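Lipid II:glycine glycyltransferase (Staphylococcus aureus, PDB 6SNR) probably adds the first glycine of the pentaglycine bridge to the lysine of lipid II, using glycyl-tRNA as donor, in staphylococcal peptidoglycan synthesis. Local coordinates at residues Ile239-Ile253 against Ala277-Leu291. Numbering follows the deposited sequence.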
loop_
_atom_site.group_PDB
_atom_site.type_symbol
_atom_site.label_atom_id
_atom_site.label_comp_id
_atom_site.label_asym_id
_atom_site.label_seq_id
_atom_site.Cartn_x
_atom_site.Cartn_y
_atom_site.Cartn_z
ATOM N N ILE A 239 2.931 2.834 31.262
ATOM C CA ILE A 239 3.100 3.048 32.722
ATOM C C ILE A 239 4.174 4.122 32.989
ATOM O O ILE A 239 3.976 5.039 33.785
ATOM C CB ILE A 239 3.392 1.712 33.472
ATOM C CG1 ILE A 239 2.135 0.813 33.423
ATOM C CG2 ILE A 239 3.875 1.993 34.913
ATOM C CD1 ILE A 239 2.286 -0.638 33.846
ATOM N N ALA A 240 5.303 4.058 32.286
ATOM C CA ALA A 240 6.301 5.121 32.395
ATOM C C ALA A 240 5.760 6.486 32.021
ATOM O O ALA A 240 6.077 7.476 32.680
ATOM C CB ALA A 240 7.526 4.778 31.544
ATOM N N LYS A 241 4.960 6.556 30.950
ATOM C CA LYS A 241 4.314 7.783 30.547
ATOM C C LYS A 241 3.382 8.275 31.689
ATOM O O LYS A 241 3.342 9.458 31.946
ATOM C CB LYS A 241 3.517 7.561 29.253
ATOM C CG LYS A 241 2.715 8.736 28.706
ATOM C CD LYS A 241 2.060 8.433 27.345
ATOM C CE LYS A 241 1.096 7.234 27.396
ATOM N NZ LYS A 241 -0.085 7.320 26.482
ATOM N N VAL A 242 2.631 7.366 32.314
ATOM C CA VAL A 242 1.689 7.767 33.375
ATOM C C VAL A 242 2.473 8.312 34.569
ATOM O O VAL A 242 2.114 9.334 35.115
ATOM C CB VAL A 242 0.742 6.618 33.776
ATOM C CG1 VAL A 242 -0.066 6.986 35.038
ATOM C CG2 VAL A 242 -0.196 6.284 32.635
ATOM N N ASN A 243 3.568 7.661 34.926
ATOM C CA ASN A 243 4.402 8.114 36.043
ATOM C C ASN A 243 4.922 9.522 35.807
ATOM O O ASN A 243 4.963 10.356 36.722
ATOM C CB ASN A 243 5.555 7.145 36.285
ATOM C CG ASN A 243 5.107 5.856 36.925
ATOM O OD1 ASN A 243 4.065 5.819 37.579
ATOM N ND2 ASN A 243 5.868 4.776 36.724
ATOM N N GLN A 244 5.326 9.797 34.568
ATOM C CA GLN A 244 5.787 11.131 34.221
ATOM C C GLN A 244 4.652 12.141 34.328
ATOM O O GLN A 244 4.860 13.218 34.859
ATOM C CB GLN A 244 6.445 11.167 32.816
ATOM C CG GLN A 244 6.767 12.571 32.297
ATOM C CD GLN A 244 8.021 13.177 32.909
ATOM O OE1 GLN A 244 9.132 12.736 32.625
ATOM N NE2 GLN A 244 7.849 14.207 33.737
ATOM N N GLU A 245 3.461 11.790 33.843
ATOM C CA GLU A 245 2.280 12.666 33.932
ATOM C C GLU A 245 1.957 12.936 35.397
ATOM O O GLU A 245 1.657 14.078 35.751
ATOM C CB GLU A 245 1.055 12.078 33.200
ATOM C CG GLU A 245 1.148 12.146 31.667
ATOM C CD GLU A 245 -0.026 11.495 30.929
ATOM O OE1 GLU A 245 -1.127 11.385 31.508
ATOM O OE2 GLU A 245 0.145 11.100 29.740
ATOM N N LEU A 246 2.049 11.912 36.242
ATOM C CA LEU A 246 1.808 12.111 37.695
ATOM C C LEU A 246 2.805 13.101 38.283
ATOM O O LEU A 246 2.441 13.962 39.069
ATOM C CB LEU A 246 1.890 10.803 38.454
ATOM C CG LEU A 246 0.736 9.830 38.177
ATOM C CD1 LEU A 246 1.060 8.440 38.699
ATOM C CD2 LEU A 246 -0.573 10.380 38.753
ATOM N N ASN A 247 4.065 12.994 37.887
ATOM C CA ASN A 247 5.068 13.955 38.370
ATOM C C ASN A 247 4.743 15.358 37.919
ATOM O O ASN A 247 4.809 16.295 38.719
ATOM C CB ASN A 247 6.484 13.551 37.948
ATOM C CG ASN A 247 6.905 12.217 38.540
ATOM O OD1 ASN A 247 6.404 11.797 39.582
ATOM N ND2 ASN A 247 7.841 11.543 37.875
ATOM N N GLU A 248 4.355 15.514 36.651
ATOM C CA GLU A 248 4.017 16.832 36.122
ATOM C C GLU A 248 2.775 17.416 36.834
ATOM O O GLU A 248 2.723 18.613 37.099
ATOM C CB GLU A 248 3.810 16.766 34.604
ATOM C CG GLU A 248 5.105 16.473 33.844
ATOM C CD GLU A 248 4.920 16.206 32.362
ATOM O OE1 GLU A 248 3.775 16.014 31.889
ATOM O OE2 GLU A 248 5.954 16.131 31.664
ATOM N N LEU A 249 1.790 16.568 37.159
ATOM C CA LEU A 249 0.572 17.060 37.813
ATOM C C LEU A 249 0.871 17.522 39.256
ATOM O O LEU A 249 0.341 18.538 39.710
ATOM C CB LEU A 249 -0.514 15.973 37.806
ATOM C CG LEU A 249 -1.169 15.792 36.435
ATOM C CD1 LEU A 249 -1.816 14.417 36.346
ATOM C CD2 LEU A 249 -2.194 16.879 36.187
ATOM N N HIS A 250 1.723 16.799 39.951
ATOM C CA HIS A 250 2.116 17.222 41.290
ATOM C C HIS A 250 2.878 18.538 41.221
ATOM O O HIS A 250 2.700 19.397 42.063
ATOM C CB HIS A 250 2.926 16.133 41.986
ATOM C CG HIS A 250 2.082 15.050 42.575
ATOM N ND1 HIS A 250 1.245 15.265 43.645
ATOM C CD2 HIS A 250 1.951 13.741 42.251
ATOM C CE1 HIS A 250 0.639 14.138 43.958
ATOM N NE2 HIS A 250 1.027 13.200 43.114
ATOM N N ALA A 251 3.680 18.718 40.176
ATOM C CA ALA A 251 4.404 19.992 40.010
ATOM C C ALA A 251 3.478 21.169 39.675
ATOM O O ALA A 251 3.727 22.283 40.147
ATOM C CB ALA A 251 5.520 19.860 38.980
ATOM N N GLU A 252 2.431 20.936 38.869
ATOM C CA GLU A 252 1.398 21.941 38.641
ATOM C C GLU A 252 0.758 22.346 39.965
ATOM O O GLU A 252 0.526 23.525 40.213
ATOM C CB GLU A 252 0.293 21.428 37.704
ATOM C CG GLU A 252 0.649 21.279 36.233
ATOM C CD GLU A 252 -0.457 20.563 35.455
ATOM O OE1 GLU A 252 -1.649 20.722 35.826
ATOM O OE2 GLU A 252 -0.142 19.825 34.483
ATOM N N ILE A 253 0.426 21.350 40.794
ATOM C CA ILE A 253 -0.239 21.623 42.051
ATOM C C ILE A 253 0.679 22.467 42.937
ATOM O O ILE A 253 0.218 23.433 43.548
ATOM C CB ILE A 253 -0.688 20.346 42.766
ATOM C CG1 ILE A 253 -1.868 19.752 42.014
ATOM C CG2 ILE A 253 -1.149 20.648 44.183
ATOM C CD1 ILE A 253 -2.280 18.341 42.417
ATOM N N ALA A 277 -6.393 19.091 38.874
ATOM C CA ALA A 277 -5.215 18.275 38.817
ATOM C C ALA A 277 -5.280 17.042 39.766
ATOM O O ALA A 277 -4.851 15.964 39.430
ATOM C CB ALA A 277 -3.979 19.110 39.096
ATOM N N GLN A 278 -5.859 17.228 40.941
ATOM C CA GLN A 278 -6.082 16.112 41.869
ATOM C C GLN A 278 -6.951 15.016 41.212
ATOM O O GLN A 278 -6.697 13.824 41.373
ATOM C CB GLN A 278 -6.803 16.573 43.136
ATOM C CG GLN A 278 -5.948 17.427 44.072
ATOM C CD GLN A 278 -6.705 18.110 45.236
ATOM O OE1 GLN A 278 -7.962 18.065 45.370
ATOM N NE2 GLN A 278 -5.930 18.728 46.104
ATOM N N ASN A 279 -8.019 15.454 40.567
ATOM C CA ASN A 279 -8.910 14.523 39.826
ATOM C C ASN A 279 -8.144 13.752 38.750
ATOM O O ASN A 279 -8.288 12.533 38.630
ATOM C CB ASN A 279 -10.110 15.260 39.240
ATOM C CG ASN A 279 -11.081 15.772 40.311
ATOM O OD1 ASN A 279 -11.100 15.279 41.456
ATOM N ND2 ASN A 279 -11.890 16.764 39.950
ATOM N N LYS A 280 -7.308 14.463 37.991
ATOM C CA LYS A 280 -6.485 13.814 36.999
ATOM C C LYS A 280 -5.495 12.829 37.600
ATOM O O LYS A 280 -5.276 11.757 37.053
ATOM C CB LYS A 280 -5.781 14.813 36.085
ATOM C CG LYS A 280 -6.701 15.694 35.262
ATOM C CD LYS A 280 -5.861 16.603 34.356
ATOM C CE LYS A 280 -6.650 17.755 33.777
ATOM N NZ LYS A 280 -5.752 18.580 32.918
ATOM N N ILE A 281 -4.919 13.159 38.754
ATOM C CA ILE A 281 -4.015 12.267 39.418
ATOM C C ILE A 281 -4.719 10.937 39.802
ATOM O O ILE A 281 -4.194 9.833 39.589
ATOM C CB ILE A 281 -3.434 12.969 40.678
ATOM C CG1 ILE A 281 -2.359 13.966 40.205
ATOM C CG2 ILE A 281 -2.820 11.939 41.599
ATOM C CD1 ILE A 281 -1.835 14.923 41.276
ATOM N N ALA A 282 -5.895 11.068 40.402
ATOM C CA ALA A 282 -6.653 9.870 40.805
ATOM C C ALA A 282 -6.928 8.979 39.585
ATOM O O ALA A 282 -6.786 7.764 39.671
ATOM C CB ALA A 282 -7.934 10.262 41.472
ATOM N N LYS A 283 -7.329 9.591 38.472
ATOM C CA LYS A 283 -7.636 8.859 37.241
ATOM C C LYS A 283 -6.405 8.182 36.676
ATOM O O LYS A 283 -6.452 7.051 36.200
ATOM C CB LYS A 283 -8.245 9.788 36.199
ATOM C CG LYS A 283 -9.688 10.172 36.507
ATOM C CD LYS A 283 -10.259 11.091 35.438
ATOM C CE LYS A 283 -11.730 11.352 35.661
ATOM N NZ LYS A 283 -12.520 10.328 34.922
ATOM N N ASN A 284 -5.294 8.898 36.691
ATOM C CA ASN A 284 -4.037 8.300 36.249
ATOM C C ASN A 284 -3.611 7.119 37.077
ATOM O O ASN A 284 -3.100 6.099 36.575
ATOM C CB ASN A 284 -2.941 9.369 36.201
ATOM C CG ASN A 284 -2.917 10.090 34.870
ATOM O OD1 ASN A 284 -2.619 9.466 33.860
ATOM N ND2 ASN A 284 -3.218 11.380 34.855
ATOM N N GLU A 285 -3.863 7.196 38.396
ATOM C CA GLU A 285 -3.539 6.050 39.220
ATOM C C GLU A 285 -4.396 4.799 38.900
ATOM O O GLU A 285 -3.900 3.674 38.918
ATOM C CB GLU A 285 -3.537 6.435 40.723
ATOM C CG GLU A 285 -2.900 5.332 41.574
ATOM C CD GLU A 285 -1.374 5.348 41.627
ATOM O OE1 GLU A 285 -0.743 6.236 41.010
ATOM O OE2 GLU A 285 -0.789 4.433 42.262
ATOM N N ASP A 286 -5.669 5.016 38.609
ATOM C CA ASP A 286 -6.572 3.968 38.221
ATOM C C ASP A 286 -6.062 3.346 36.905
ATOM O O ASP A 286 -6.053 2.123 36.753
ATOM C CB ASP A 286 -7.980 4.494 37.972
ATOM C CG ASP A 286 -8.718 4.897 39.248
ATOM O OD1 ASP A 286 -8.344 4.459 40.347
ATOM O OD2 ASP A 286 -9.705 5.631 39.096
ATOM N N LEU A 287 -5.622 4.193 35.989
ATOM C CA LEU A 287 -5.090 3.687 34.697
ATOM C C LEU A 287 -3.830 2.857 34.905
ATOM O O LEU A 287 -3.631 1.842 34.254
ATOM C CB LEU A 287 -4.785 4.844 33.746
ATOM C CG LEU A 287 -4.138 4.529 32.390
ATOM C CD1 LEU A 287 -5.031 3.561 31.649
ATOM C CD2 LEU A 287 -3.958 5.828 31.630
ATOM N N LYS A 288 -2.970 3.285 35.817
ATOM C CA LYS A 288 -1.745 2.568 36.118
ATOM C C LYS A 288 -2.091 1.150 36.570
ATOM O O LYS A 288 -1.516 0.171 36.088
ATOM C CB LYS A 288 -0.937 3.298 37.184
ATOM C CG LYS A 288 0.395 2.676 37.490
ATOM C CD LYS A 288 1.318 3.691 38.172
ATOM C CE LYS A 288 2.473 2.978 38.864
ATOM N NZ LYS A 288 3.344 3.945 39.569
ATOM N N ARG A 289 -3.107 1.021 37.426
ATOM C CA ARG A 289 -3.575 -0.307 37.848
ATOM C C ARG A 289 -4.025 -1.177 36.656
ATOM O O ARG A 289 -3.736 -2.365 36.607
ATOM C CB ARG A 289 -4.751 -0.229 38.847
ATOM C CG ARG A 289 -4.431 0.400 40.202
ATOM C CD ARG A 289 -3.523 -0.465 41.061
ATOM N NE ARG A 289 -2.102 -0.232 40.781
ATOM C CZ ARG A 289 -1.417 0.842 41.174
ATOM N NH1 ARG A 289 -2.012 1.814 41.865
ATOM N NH2 ARG A 289 -0.119 0.967 40.852
ATOM N N ASP A 290 -4.774 -0.574 35.749
ATOM C CA ASP A 290 -5.336 -1.303 34.594
ATOM C C ASP A 290 -4.190 -1.765 33.679
ATOM O O ASP A 290 -4.195 -2.917 33.202
ATOM C CB ASP A 290 -6.333 -0.433 33.820
ATOM C CG ASP A 290 -7.555 -0.015 34.631
ATOM O OD1 ASP A 290 -7.864 -0.624 35.673
ATOM O OD2 ASP A 290 -8.266 0.900 34.157
ATOM N N LEU A 291 -3.200 -0.892 33.497
ATOM C CA LEU A 291 -1.991 -1.215 32.687
ATOM C C LEU A 291 -1.131 -2.291 33.329
ATOM O O LEU A 291 -0.530 -3.114 32.633
ATOM C CB LEU A 291 -1.146 0.024 32.424
ATOM C CG LEU A 291 -1.794 1.023 31.477
ATOM C CD1 LEU A 291 -1.103 2.361 31.566
ATOM C CD2 LEU A 291 -1.777 0.466 30.050
HETATM O O HOH W 1 -4.438 19.655 35.433
#
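The antiparallel coiled-coil arm of this FemABX-family enzyme, a helical hairpin inserted between strands 226-233 and 302-312, is held together here by knobs-into-holes packing in which Leu-249 and Ile-281 interlock. The segment axes come within 9.6 Å and run at 162° to each other. Leu-249 enters the hole formed by Ala-277, Lys-280, Ile-281 and Asn-284, its CB 3.6 Å from Ile-281 CG1. Ile-281 returns the fit among Leu-246, Leu-249, His-250 and Ile-253. With CG1 anti to the carbonyl carbon (chi1 -77°), Ile-281 sends CD1 over the centre of the His-250 imidazole, a CH-pi contact 3.8 Å from the ring centroid; the same methyl meets Ile-253 CD1. Further along, Val-242 is the knob among Asn-284, Leu-287, Lys-288 and Leu-291, and beyond it Ile-239 CG1 lies 3.5 Å from Leu-291 CB.

A polar knob, Asn-284, interrupts this apolar seam. Asn-284 CB packs 3.6 Å from Leu-246 CD2, while ND2 of the same residue makes a weak hydrogen bond back to Lys-280 O within its own helix. Polar links flank the seam: a water bridges Glu-252 OE1 and Lys-280 NZ, and the extended Lys-288 chain crosses Asn-243 nearly at a right angle, its NZ donating to Asn-243 OD1 at 2.8 Å, 17° from the carbonyl plane.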